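Local coordinates for protein translation factor SUI1 homolog (Pyrococcus horikoshii, PDB 5ZCY) that probably acts in translation initiation and binds mRNA as an aIF1-type initiation factor, at residues 35-43 with 71-82; 18-27 with 91-99. All coordinates share one frame; numbering follows the deposited sequence.

Interaction 1: 35-43 with 71-82; sequences KVKTIIEGI and RIELQGDHRDRI
T38 and L74 form one of two hydrogen-bonded pairs between the antiparallel strands 36-41 and 71-75, each lending its N-H to the other's carbonyl at 2.8 Å between N and O. I40 and I72 repeat the exchange, and I39 with E73 is the non-hydrogen-bonded pair between them. Past the strand, the chain of 76-78 wraps round the hydroxyl of T38. OG1 donates to G76 O, on a lone pair in the carbonyl plane at 2.7 Å, and accepts H78 N at 2.9 Å. Acting as donor and acceptor at once, this hydroxyl holds the segment after the strand; with chi1 -59° it sits beside the backbone N, facing G76 and H78. D77 OD1 receives R79 N in an Asx turn, while NE and NH2 of R79 grip the same carboxylate side-on.

K37, E41, R71 and E73 form a salt-bridge network on one face of the mixed beta-sheet. The extended K37 brings NZ to E73 OE1 (2.9 Å) from above the carboxylate plane, and R71 NH2 meets OE2 of E73 at 3.0 Å. I39 packs against this group, its CG2 3.6 Å from R71 NH1 and over one face of the guanidinium, toward the rim, its CD1 against E73 CG. R71 NH1 also pairs with E29, and E41 OE1 with the hydroxyl of Y27. Replacing R71 by an alanine would probably deprive E29 of this mate, leave E73 with K37 alone among these residues, and uncover the I39 methyls.

On the other face I40 CD1 meets I82 CD1 tip to tip at 3.7 Å, with I72 CG2 alongside. That face is backed by helix 50-61, which I72 and I43 touch, and by I82 of helix 82-88; strand 24-30 flanks 36-41, and strand 65-68 flanks 71-75.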
# COMPACT_ATOMS: atom_id res chain seq x y z
N LYS A 35 -13.05 3.58 -12.49
CA LYS A 35 -11.84 3.03 -11.99
C LYS A 35 -11.77 3.13 -10.51
O LYS A 35 -12.51 3.82 -9.85
CB LYS A 35 -10.68 3.88 -12.60
CG LYS A 35 -10.69 4.08 -14.18
CD LYS A 35 -10.37 2.78 -14.83
CE LYS A 35 -11.29 2.35 -15.96
NZ LYS A 35 -10.76 1.01 -16.47
N VAL A 36 -10.74 2.40 -9.96
CA VAL A 36 -10.52 2.38 -8.52
C VAL A 36 -9.06 2.62 -8.22
O VAL A 36 -8.22 2.53 -9.11
CB VAL A 36 -11.04 1.17 -7.79
CG1 VAL A 36 -12.58 0.97 -8.05
CG2 VAL A 36 -10.33 -0.06 -8.17
N LYS A 37 -8.78 2.88 -6.96
CA LYS A 37 -7.43 3.08 -6.46
C LYS A 37 -7.25 2.26 -5.19
O LYS A 37 -8.17 2.08 -4.41
CB LYS A 37 -7.05 4.48 -6.24
CG LYS A 37 -7.93 5.25 -5.37
CD LYS A 37 -7.54 6.76 -5.42
CE LYS A 37 -8.25 7.59 -4.41
NZ LYS A 37 -7.80 9.04 -4.61
N THR A 38 -6.02 1.79 -4.99
CA THR A 38 -5.63 1.04 -3.80
C THR A 38 -4.92 1.98 -2.83
O THR A 38 -3.96 2.67 -3.28
CB THR A 38 -4.72 -0.09 -4.15
OG1 THR A 38 -5.34 -0.98 -5.05
CG2 THR A 38 -4.23 -0.92 -2.96
N ILE A 39 -5.36 2.02 -1.58
CA ILE A 39 -4.78 2.85 -0.57
C ILE A 39 -4.06 1.95 0.39
O ILE A 39 -4.55 0.91 0.82
CB ILE A 39 -5.86 3.63 0.24
CG1 ILE A 39 -6.86 4.33 -0.68
CG2 ILE A 39 -5.25 4.51 1.30
CD1 ILE A 39 -6.20 5.31 -1.61
N ILE A 40 -2.80 2.36 0.68
CA ILE A 40 -1.99 1.65 1.77
C ILE A 40 -1.76 2.70 2.88
O ILE A 40 -1.11 3.76 2.64
CB ILE A 40 -0.64 1.15 1.23
CG1 ILE A 40 -0.86 0.24 0.04
CG2 ILE A 40 0.12 0.47 2.33
CD1 ILE A 40 0.38 0.17 -0.83
N GLU A 41 -2.32 2.38 4.02
CA GLU A 41 -2.25 3.29 5.19
C GLU A 41 -1.65 2.55 6.33
O GLU A 41 -1.70 1.35 6.47
CB GLU A 41 -3.71 3.73 5.57
CG GLU A 41 -4.05 4.86 6.46
CD GLU A 41 -5.60 4.93 6.37
OE1 GLU A 41 -6.08 5.70 5.60
OE2 GLU A 41 -6.30 4.05 6.98
N GLY A 42 -0.84 3.21 7.13
CA GLY A 42 -0.25 2.59 8.32
C GLY A 42 1.22 2.32 8.32
O GLY A 42 1.83 1.95 9.36
N ILE A 43 1.87 2.50 7.18
CA ILE A 43 3.32 2.46 7.15
C ILE A 43 3.82 3.73 7.83
O ILE A 43 3.36 4.82 7.51
CB ILE A 43 3.84 2.35 5.75
CG1 ILE A 43 3.49 1.01 5.15
CG2 ILE A 43 5.38 2.49 5.72
CD1 ILE A 43 3.72 0.89 3.65
N ARG A 71 -0.25 8.38 3.27
CA ARG A 71 -0.79 7.20 2.62
C ARG A 71 -0.16 7.02 1.25
O ARG A 71 0.31 7.96 0.67
CB ARG A 71 -2.28 7.32 2.36
CG ARG A 71 -3.13 7.82 3.51
CD ARG A 71 -4.62 7.66 3.22
NE ARG A 71 -5.09 8.17 1.93
CZ ARG A 71 -6.36 8.04 1.46
NH1 ARG A 71 -7.26 7.40 2.20
NH2 ARG A 71 -6.69 8.51 0.29
N ILE A 72 -0.11 5.78 0.74
CA ILE A 72 0.25 5.54 -0.64
C ILE A 72 -1.04 5.21 -1.38
O ILE A 72 -1.87 4.45 -0.90
CB ILE A 72 1.21 4.36 -0.74
CG1 ILE A 72 2.56 4.72 0.00
CG2 ILE A 72 1.46 3.92 -2.18
CD1 ILE A 72 3.53 3.61 0.15
N GLU A 73 -1.18 5.82 -2.55
CA GLU A 73 -2.30 5.59 -3.47
C GLU A 73 -1.81 5.03 -4.74
O GLU A 73 -0.88 5.58 -5.36
CB GLU A 73 -3.11 6.88 -3.71
CG GLU A 73 -3.49 7.64 -2.50
CD GLU A 73 -4.54 8.75 -2.78
OE1 GLU A 73 -4.99 8.87 -3.92
OE2 GLU A 73 -4.82 9.49 -1.79
N LEU A 74 -2.36 3.93 -5.19
CA LEU A 74 -2.00 3.26 -6.44
C LEU A 74 -3.18 3.21 -7.38
O LEU A 74 -4.32 2.92 -6.94
CB LEU A 74 -1.52 1.82 -6.25
CG LEU A 74 -0.34 1.68 -5.28
CD1 LEU A 74 -0.04 0.24 -5.02
CD2 LEU A 74 0.90 2.36 -5.83
N GLN A 75 -2.97 3.45 -8.66
CA GLN A 75 -4.02 3.30 -9.67
C GLN A 75 -4.38 1.82 -9.84
O GLN A 75 -3.47 1.01 -10.03
CB GLN A 75 -3.44 3.77 -11.01
CG GLN A 75 -4.21 3.44 -12.25
CD GLN A 75 -3.48 3.74 -13.52
OE1 GLN A 75 -2.22 3.69 -13.70
NE2 GLN A 75 -4.28 4.00 -14.52
N GLY A 76 -5.63 1.50 -9.72
CA GLY A 76 -6.15 0.15 -9.83
C GLY A 76 -6.28 -0.58 -8.56
O GLY A 76 -5.87 -0.03 -7.54
N ASP A 77 -6.85 -1.76 -8.57
CA ASP A 77 -7.05 -2.61 -7.40
C ASP A 77 -5.94 -3.65 -7.40
O ASP A 77 -5.86 -4.53 -8.31
CB ASP A 77 -8.41 -3.34 -7.48
CG ASP A 77 -8.73 -4.17 -6.31
OD1 ASP A 77 -7.82 -4.60 -5.54
OD2 ASP A 77 -9.96 -4.45 -6.13
N HIS A 78 -4.98 -3.49 -6.43
CA HIS A 78 -3.81 -4.40 -6.33
C HIS A 78 -3.83 -5.20 -5.13
O HIS A 78 -2.79 -5.68 -4.64
CB HIS A 78 -2.50 -3.54 -6.53
CG HIS A 78 -2.48 -2.84 -7.84
ND1 HIS A 78 -2.43 -3.54 -8.98
CD2 HIS A 78 -2.73 -1.53 -8.19
CE1 HIS A 78 -2.56 -2.71 -10.01
NE2 HIS A 78 -2.71 -1.50 -9.55
N ARG A 79 -5.01 -5.41 -4.50
CA ARG A 79 -5.13 -6.25 -3.34
C ARG A 79 -4.68 -7.66 -3.61
O ARG A 79 -4.27 -8.33 -2.65
CB ARG A 79 -6.56 -6.21 -2.80
CG ARG A 79 -6.97 -4.83 -2.28
CD ARG A 79 -8.38 -4.86 -1.78
NE ARG A 79 -9.30 -4.98 -2.91
CZ ARG A 79 -10.58 -5.22 -2.76
NH1 ARG A 79 -11.11 -5.35 -1.59
NH2 ARG A 79 -11.33 -5.35 -3.85
N ASP A 80 -4.75 -8.12 -4.85
CA ASP A 80 -4.37 -9.52 -5.14
C ASP A 80 -2.87 -9.74 -4.89
O ASP A 80 -2.52 -10.90 -4.59
CB ASP A 80 -4.69 -9.83 -6.58
CG ASP A 80 -4.28 -8.80 -7.56
OD1 ASP A 80 -3.71 -7.74 -7.29
OD2 ASP A 80 -4.34 -9.09 -8.78
N ARG A 81 -2.05 -8.73 -5.06
CA ARG A 81 -0.61 -8.91 -5.06
C ARG A 81 0.04 -8.10 -3.90
O ARG A 81 1.25 -8.28 -3.71
CB ARG A 81 0.04 -8.45 -6.30
CG ARG A 81 -0.38 -9.31 -7.49
CD ARG A 81 0.18 -8.79 -8.78
NE ARG A 81 1.65 -8.85 -8.79
CZ ARG A 81 2.44 -8.23 -9.69
NH1 ARG A 81 1.95 -7.49 -10.68
NH2 ARG A 81 3.74 -8.34 -9.55
N ILE A 82 -0.66 -7.27 -3.14
CA ILE A 82 -0.02 -6.30 -2.28
C ILE A 82 0.72 -6.95 -1.12
O ILE A 82 1.77 -6.41 -0.74
CB ILE A 82 -1.05 -5.25 -1.76
CG1 ILE A 82 -0.36 -4.01 -1.18
CG2 ILE A 82 -2.03 -5.87 -0.79
CD1 ILE A 82 0.59 -3.33 -2.08

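Interaction 2: 18-27 with 91-99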
# COMPACT_ATOMS: atom_id res chain seq x y z
N LEU A 18 1.84 -11.81 17.94
CA LEU A 18 1.95 -10.40 17.52
C LEU A 18 1.40 -9.50 18.56
O LEU A 18 0.30 -9.76 19.06
CB LEU A 18 1.15 -10.23 16.23
CG LEU A 18 1.20 -8.89 15.52
CD1 LEU A 18 2.59 -8.79 14.86
CD2 LEU A 18 0.06 -8.85 14.48
N LYS A 19 2.14 -8.46 18.93
CA LYS A 19 1.77 -7.60 20.01
C LYS A 19 1.31 -6.24 19.52
O LYS A 19 1.49 -5.23 20.23
CB LYS A 19 2.97 -7.41 20.98
CG LYS A 19 3.56 -8.65 21.64
CD LYS A 19 2.55 -9.33 22.62
CE LYS A 19 3.23 -10.49 23.39
NZ LYS A 19 4.16 -11.37 22.63
N GLU A 20 0.75 -6.17 18.32
CA GLU A 20 0.30 -4.84 17.80
C GLU A 20 -0.96 -5.11 16.98
O GLU A 20 -1.35 -6.26 16.80
CB GLU A 20 1.42 -4.16 16.98
CG GLU A 20 2.33 -5.18 16.35
CD GLU A 20 3.62 -4.67 15.77
OE1 GLU A 20 3.68 -3.50 15.41
OE2 GLU A 20 4.55 -5.53 15.65
N GLN A 21 -1.63 -4.07 16.52
CA GLN A 21 -2.74 -4.25 15.63
C GLN A 21 -2.25 -4.50 14.19
O GLN A 21 -1.06 -4.34 13.88
CB GLN A 21 -3.67 -3.04 15.70
CG GLN A 21 -3.09 -1.68 15.32
CD GLN A 21 -4.00 -0.57 15.81
OE1 GLN A 21 -5.13 -0.40 15.30
NE2 GLN A 21 -3.56 0.17 16.84
N GLN A 22 -3.16 -4.94 13.32
CA GLN A 22 -2.89 -5.08 11.89
C GLN A 22 -2.82 -3.69 11.26
O GLN A 22 -3.77 -3.15 10.67
CB GLN A 22 -3.97 -5.90 11.21
CG GLN A 22 -3.60 -7.35 11.26
CD GLN A 22 -4.50 -8.13 10.38
OE1 GLN A 22 -5.71 -8.11 10.61
NE2 GLN A 22 -3.95 -8.78 9.33
N ARG A 23 -1.70 -3.09 11.53
CA ARG A 23 -1.53 -1.71 11.43
C ARG A 23 -1.40 -1.36 9.94
O ARG A 23 -1.71 -0.20 9.72
CB ARG A 23 -0.30 -1.20 12.26
CG ARG A 23 0.98 -2.03 12.21
CD ARG A 23 2.20 -1.42 12.92
NE ARG A 23 2.69 -0.23 12.21
CZ ARG A 23 3.25 -0.22 10.99
NH1 ARG A 23 3.44 -1.33 10.30
NH2 ARG A 23 3.65 0.92 10.46
N ILE A 24 -0.90 -2.23 9.01
CA ILE A 24 -0.85 -1.74 7.60
C ILE A 24 -2.19 -2.13 6.94
O ILE A 24 -2.41 -3.29 6.77
CB ILE A 24 0.33 -2.26 6.82
CG1 ILE A 24 1.62 -1.74 7.53
CG2 ILE A 24 0.32 -1.81 5.39
CD1 ILE A 24 2.83 -2.48 7.05
N LYS A 25 -3.04 -1.18 6.61
CA LYS A 25 -4.31 -1.40 6.02
C LYS A 25 -4.24 -1.13 4.54
O LYS A 25 -3.72 -0.11 4.14
CB LYS A 25 -5.35 -0.48 6.61
CG LYS A 25 -5.53 -0.50 8.10
CD LYS A 25 -5.92 -1.86 8.50
CE LYS A 25 -6.51 -1.87 9.92
NZ LYS A 25 -6.52 -3.24 10.48
N VAL A 26 -4.86 -1.99 3.76
CA VAL A 26 -4.89 -1.86 2.32
C VAL A 26 -6.36 -1.91 1.93
O VAL A 26 -7.03 -2.93 2.22
CB VAL A 26 -4.11 -2.89 1.57
CG1 VAL A 26 -4.17 -2.65 0.04
CG2 VAL A 26 -2.68 -2.98 2.05
N TYR A 27 -6.84 -0.91 1.23
CA TYR A 27 -8.29 -0.88 0.90
C TYR A 27 -8.49 -0.14 -0.40
O TYR A 27 -7.57 0.46 -0.86
CB TYR A 27 -9.06 -0.26 2.01
CG TYR A 27 -8.71 1.13 2.46
CD1 TYR A 27 -7.77 1.34 3.42
CD2 TYR A 27 -9.33 2.28 1.93
CE1 TYR A 27 -7.41 2.63 3.89
CE2 TYR A 27 -8.96 3.53 2.34
CZ TYR A 27 -8.03 3.73 3.35
OH TYR A 27 -7.62 4.93 3.85
N PHE A 91 8.21 -5.96 4.69
CA PHE A 91 7.13 -5.84 5.68
C PHE A 91 6.61 -7.21 6.08
O PHE A 91 6.38 -8.04 5.26
CB PHE A 91 6.00 -4.95 5.15
CG PHE A 91 6.45 -3.54 5.00
CD1 PHE A 91 6.43 -2.63 6.05
CD2 PHE A 91 6.89 -3.01 3.78
CE1 PHE A 91 6.88 -1.34 5.91
CE2 PHE A 91 7.36 -1.70 3.66
CZ PHE A 91 7.36 -0.85 4.73
N SER A 92 6.33 -7.37 7.38
CA SER A 92 5.75 -8.58 7.92
C SER A 92 4.28 -8.79 7.39
O SER A 92 3.49 -7.94 7.61
CB SER A 92 5.69 -8.45 9.42
OG SER A 92 4.87 -9.49 9.94
N GLU A 93 4.01 -9.92 6.85
CA GLU A 93 2.64 -10.14 6.23
C GLU A 93 1.60 -10.16 7.32
O GLU A 93 0.47 -9.75 7.11
CB GLU A 93 2.61 -11.41 5.38
CG GLU A 93 3.32 -11.31 4.02
CD GLU A 93 3.13 -12.56 3.11
OE1 GLU A 93 2.28 -13.42 3.46
OE2 GLU A 93 3.79 -12.68 2.04
N GLU A 94 1.95 -10.49 8.54
CA GLU A 94 0.96 -10.41 9.63
C GLU A 94 0.49 -9.05 10.05
O GLU A 94 -0.53 -8.86 10.71
CB GLU A 94 1.50 -11.15 10.89
CG GLU A 94 1.22 -12.63 10.88
CD GLU A 94 1.80 -13.27 12.12
OE1 GLU A 94 1.10 -13.29 13.18
OE2 GLU A 94 2.93 -13.81 12.03
N LEU A 95 1.22 -7.99 9.67
CA LEU A 95 0.81 -6.67 9.97
C LEU A 95 -0.13 -6.10 8.88
O LEU A 95 -0.67 -5.06 9.14
CB LEU A 95 1.98 -5.73 10.01
CG LEU A 95 3.01 -5.93 11.10
CD1 LEU A 95 4.14 -4.95 10.76
CD2 LEU A 95 2.40 -5.66 12.47
N ILE A 96 -0.27 -6.85 7.79
CA ILE A 96 -1.01 -6.31 6.61
C ILE A 96 -2.44 -6.80 6.58
O ILE A 96 -2.61 -8.04 6.55
CB ILE A 96 -0.31 -6.67 5.34
CG1 ILE A 96 1.16 -6.11 5.30
CG2 ILE A 96 -1.02 -5.99 4.13
CD1 ILE A 96 2.00 -6.71 4.25
N GLU A 97 -3.39 -5.92 6.68
CA GLU A 97 -4.85 -6.27 6.59
C GLU A 97 -5.30 -5.79 5.20
O GLU A 97 -5.37 -4.58 5.00
CB GLU A 97 -5.73 -5.70 7.67
CG GLU A 97 -7.23 -6.19 7.37
CD GLU A 97 -8.34 -5.66 8.28
OE1 GLU A 97 -8.18 -4.56 8.90
OE2 GLU A 97 -9.49 -6.29 8.23
N VAL A 98 -5.70 -6.72 4.36
CA VAL A 98 -6.30 -6.34 3.05
C VAL A 98 -7.82 -6.32 3.25
O VAL A 98 -8.42 -7.33 3.57
CB VAL A 98 -5.85 -7.29 1.98
CG1 VAL A 98 -6.68 -7.13 0.70
CG2 VAL A 98 -4.35 -7.19 1.77
N GLU A 99 -8.42 -5.19 3.08
CA GLU A 99 -9.84 -4.99 3.39
C GLU A 99 -10.59 -4.86 2.08
O GLU A 99 -11.87 -4.96 2.14
CB GLU A 99 -10.07 -3.64 4.13
CG GLU A 99 -9.27 -3.30 5.36
CD GLU A 99 -9.50 -1.81 5.79
OE1 GLU A 99 -10.54 -1.16 5.50
OE2 GLU A 99 -8.63 -1.22 6.39
OXT GLU A 99 -10.03 -4.48 1.05
O HOH W 1 2.14 -13.82 15.58
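K25 and E97 pair on the same face of two parallel strands, 24-27 and 96-98, and the lysine ammonium illustrates how one donor group can serve two acceptors. Its NZ reaches E97 OE1 at 2.6 Å, on the anti side and somewhat out of the carboxylate plane, and also Q22 O at 2.8 Å, on a lone pair in the carbonyl plane. A bend at chi2 (-60°) folds the lysine chain back toward the carbonyl of Q22, the centre of an inverse gamma turn. E99 OE2 lies against the aliphatic part of K25, 3.4 Å from its CB.

Backbone groups are satisfied in parallel fashion: I24 N donates to L95 O, I24 O receives E97 N, V26 N donates to E97 O, and V26 O receives E99 N. Farther out, a water donates to E94 OE1 at 2.7 Å and accepts a weak bond from L18 N.

Apolar side chains pack round these bonds. L95 CD2 touches L18 CD1, and the E20 carboxylate lies against the same L95 methyl; I24 CD1 approaches F91 CD1 at 3.7 Å, and V26 and I96 lie side by side.

This parallel pairing adds the C-terminal strand 96-98, an edge strand within this chain, to an otherwise antiparallel sheet. Helix 82-88 packs against I96 and V98, strand 36-41 borders 24-27, and R79 holds the terminal carboxylate of E99.

How the interactions relate
Strand 24-30 connects the two contacts, since it pairs with 36-41 on one side and 96-98 on the other; the backbone N of I39 probably bonds to Y27 O across the first of these seams. Interaction 1 is antiparallel and lies near the centre of the molecule, partly buried, with its isoleucines inside; interaction 2 is parallel, joins the two ends of the modelled chain and is mostly a surface contact. Each carries lysine-glutamate chemistry on one face and aliphatic packing on the other, but the charges of 35-43 with 71-82 form a network, whereas 18-27 with 91-99 has one tight pair.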